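Long-range contact in transcription factor GAMBIF1 (Anopheles gambiae, PDB 1BVO), which probably activates RNA polymerase II transcription as a Dorsal-like Rel factor, binding regulatory DNA through the specificity domain seen here: residues R51-S57 with C146-E152. Coordinates in Å, arbitrary orientation, origin at the centre of the assembly. Numbering follows the deposited sequence.
Sequences RAVVVVS and CFQVFLE
Build two extended antiparallel strands, 52-57 (Arg51 leading in) and 146-152, their axes 4.6 Å apart at closest and at 159°, with Val54 opposite Val149. At the start, Arg51 O accepts from Glu152 N (3.1 Å); its folded m, m, m side chain brings NH1 to 3.3 Å from Glu152 OE2, a salt bridge, while Arg51 NE salt-bridges Glu87 and OE2 accepts from Gly157 N. Ala52 CB rests on Leu151 CD2 (3.6 Å). Val53 N donates to Phe150 O and Phe150 N to Val53 O, hydrogen bonds of 3.0 Å each. Val54 CG2 meets Val149 CG2 (3.4 Å), covered by Ile43. Val55 N donates to Gln148 O (2.8 Å), Val55 O accepts from Gln148 N (2.7 Å); Val55 CG2 lies at the Phe150 ring edge. Val56 CG2 touches Phe147 CD1 (3.5 Å). Ser57 O accepts from Cys146 N (2.6 Å), Ser57 N donates to Cys146 O (3.1 Å). In this central strand pair of the immunoglobulin-like Rel domain, nearest atom about 18 Å from bound DNA, backbone bonds fix the register; Ala52, Val54, Val56, Phe147, Val149 and Leu151 form the buried face, Val53, Val55, Gln148 and Phe150 a partly exposed one, and charge closes the end.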
loop_
_atom_site.group_PDB
_atom_site.type_symbol
_atom_site.label_atom_id
_atom_site.label_comp_id
_atom_site.label_asym_id
_atom_site.label_seq_id
_atom_site.Cartn_x
_atom_site.Cartn_y
_atom_site.Cartn_z
ATOM N N ARG C 51 41.804 -11.057 -14.358
ATOM C CA ARG C 51 40.837 -10.693 -13.335
ATOM C C ARG C 51 39.818 -9.753 -13.950
ATOM O O ARG C 51 40.193 -8.875 -14.743
ATOM C CB ARG C 51 41.508 -9.906 -12.208
ATOM C CG ARG C 51 42.720 -10.539 -11.592
ATOM C CD ARG C 51 42.385 -11.642 -10.637
ATOM N NE ARG C 51 41.553 -11.250 -9.493
ATOM C CZ ARG C 51 41.899 -10.406 -8.521
ATOM N NH1 ARG C 51 43.077 -9.792 -8.544
ATOM N NH2 ARG C 51 41.104 -10.293 -7.452
ATOM N N ALA C 52 38.558 -9.890 -13.547
ATOM C CA ALA C 52 37.514 -9.006 -14.034
ATOM C C ALA C 52 36.215 -9.240 -13.313
ATOM O O ALA C 52 35.717 -10.357 -13.230
ATOM C CB ALA C 52 37.316 -9.164 -15.533
ATOM N N VAL C 53 35.680 -8.159 -12.774
ATOM C CA VAL C 53 34.436 -8.236 -12.052
ATOM C C VAL C 53 33.312 -7.744 -12.942
ATOM O O VAL C 53 33.551 -7.197 -14.031
ATOM C CB VAL C 53 34.524 -7.417 -10.761
ATOM C CG1 VAL C 53 35.605 -8.002 -9.872
ATOM C CG2 VAL C 53 34.846 -5.962 -11.083
ATOM N N VAL C 54 32.082 -7.993 -12.524
ATOM C CA VAL C 54 30.936 -7.561 -13.286
ATOM C C VAL C 54 29.889 -7.015 -12.341
ATOM O O VAL C 54 29.668 -7.531 -11.249
ATOM C CB VAL C 54 30.344 -8.711 -14.120
ATOM C CG1 VAL C 54 29.575 -9.685 -13.234
ATOM C CG2 VAL C 54 29.447 -8.166 -15.223
ATOM N N VAL C 55 29.319 -5.894 -12.746
ATOM C CA VAL C 55 28.271 -5.231 -11.997
ATOM C C VAL C 55 27.007 -5.358 -12.812
ATOM O O VAL C 55 26.960 -4.980 -13.993
ATOM C CB VAL C 55 28.552 -3.736 -11.826
ATOM C CG1 VAL C 55 27.371 -3.048 -11.143
ATOM C CG2 VAL C 55 29.817 -3.536 -11.022
ATOM N N VAL C 56 25.978 -5.898 -12.194
ATOM C CA VAL C 56 24.716 -6.065 -12.860
ATOM C C VAL C 56 23.711 -5.205 -12.112
ATOM O O VAL C 56 23.738 -5.132 -10.880
ATOM C CB VAL C 56 24.255 -7.530 -12.835
ATOM C CG1 VAL C 56 23.002 -7.698 -13.682
ATOM C CG2 VAL C 56 25.365 -8.434 -13.321
ATOM N N SER C 57 22.911 -4.464 -12.869
ATOM C CA SER C 57 21.870 -3.630 -12.286
ATOM C C SER C 57 20.776 -3.469 -13.326
ATOM O O SER C 57 20.969 -3.800 -14.499
ATOM C CB SER C 57 22.402 -2.264 -11.836
ATOM O OG SER C 57 22.763 -1.436 -12.923
ATOM N N CYS C 146 21.755 -4.876 -16.729
ATOM C CA CYS C 146 22.895 -4.180 -17.293
ATOM C C CYS C 146 24.169 -4.825 -16.764
ATOM O O CYS C 146 24.319 -5.021 -15.545
ATOM C CB CYS C 146 22.887 -2.711 -16.929
ATOM S SG CYS C 146 24.077 -1.765 -17.915
ATOM N N PHE C 147 25.062 -5.206 -17.671
ATOM C CA PHE C 147 26.301 -5.837 -17.260
ATOM C C PHE C 147 27.479 -4.913 -17.501
ATOM O O PHE C 147 27.910 -4.730 -18.632
ATOM C CB PHE C 147 26.518 -7.151 -18.014
ATOM C CG PHE C 147 25.399 -8.152 -17.835
ATOM C CD1 PHE C 147 25.409 -9.042 -16.776
ATOM C CD2 PHE C 147 24.341 -8.198 -18.730
ATOM C CE1 PHE C 147 24.372 -9.963 -16.606
ATOM C CE2 PHE C 147 23.306 -9.105 -18.574
ATOM C CZ PHE C 147 23.321 -9.995 -17.507
ATOM N N GLN C 148 27.967 -4.280 -16.446
ATOM C CA GLN C 148 29.132 -3.422 -16.606
ATOM C C GLN C 148 30.323 -4.245 -16.185
ATOM O O GLN C 148 30.427 -4.631 -15.008
ATOM C CB GLN C 148 29.084 -2.215 -15.708
ATOM C CG GLN C 148 28.160 -1.148 -16.129
ATOM C CD GLN C 148 28.041 -0.172 -15.036
ATOM O OE1 GLN C 148 27.430 -0.467 -13.994
ATOM N NE2 GLN C 148 28.724 0.958 -15.183
ATOM N N VAL C 149 31.222 -4.520 -17.121
ATOM C CA VAL C 149 32.396 -5.311 -16.804
ATOM C C VAL C 149 33.605 -4.408 -16.599
ATOM O O VAL C 149 33.760 -3.394 -17.292
ATOM C CB VAL C 149 32.662 -6.384 -17.888
ATOM C CG1 VAL C 149 34.116 -6.827 -17.869
ATOM C CG2 VAL C 149 31.767 -7.590 -17.647
ATOM N N PHE C 150 34.424 -4.749 -15.603
ATOM C CA PHE C 150 35.633 -3.995 -15.301
ATOM C C PHE C 150 36.837 -4.933 -15.237
ATOM O O PHE C 150 36.840 -5.927 -14.490
ATOM C CB PHE C 150 35.527 -3.278 -13.951
ATOM C CG PHE C 150 34.424 -2.265 -13.857
ATOM C CD1 PHE C 150 34.575 -0.980 -14.384
ATOM C CD2 PHE C 150 33.240 -2.575 -13.193
ATOM C CE1 PHE C 150 33.569 -0.017 -14.234
ATOM C CE2 PHE C 150 32.226 -1.623 -13.042
ATOM C CZ PHE C 150 32.394 -0.341 -13.565
ATOM N N LEU C 151 37.842 -4.633 -16.047
ATOM C CA LEU C 151 39.077 -5.396 -16.079
ATOM C C LEU C 151 39.996 -4.925 -14.977
ATOM O O LEU C 151 39.912 -3.769 -14.557
ATOM C CB LEU C 151 39.758 -5.172 -17.410
ATOM C CG LEU C 151 38.783 -5.504 -18.522
ATOM C CD1 LEU C 151 39.551 -5.648 -19.800
ATOM C CD2 LEU C 151 38.057 -6.805 -18.189
ATOM N N GLU C 152 40.849 -5.821 -14.479
ATOM C CA GLU C 152 41.809 -5.443 -13.439
ATOM C C GLU C 152 42.675 -4.400 -14.158
ATOM O O GLU C 152 42.880 -4.503 -15.371
ATOM C CB GLU C 152 42.659 -6.649 -12.989
ATOM C CG GLU C 152 43.458 -6.403 -11.695
ATOM C CD GLU C 152 44.454 -7.509 -11.332
ATOM O OE1 GLU C 152 44.861 -8.297 -12.208
ATOM O OE2 GLU C 152 44.872 -7.584 -10.156
HETATM O O HOH W 1 44.461 -9.784 -14.381
HETATM O O HOH W 2 25.092 -2.391 -14.451
#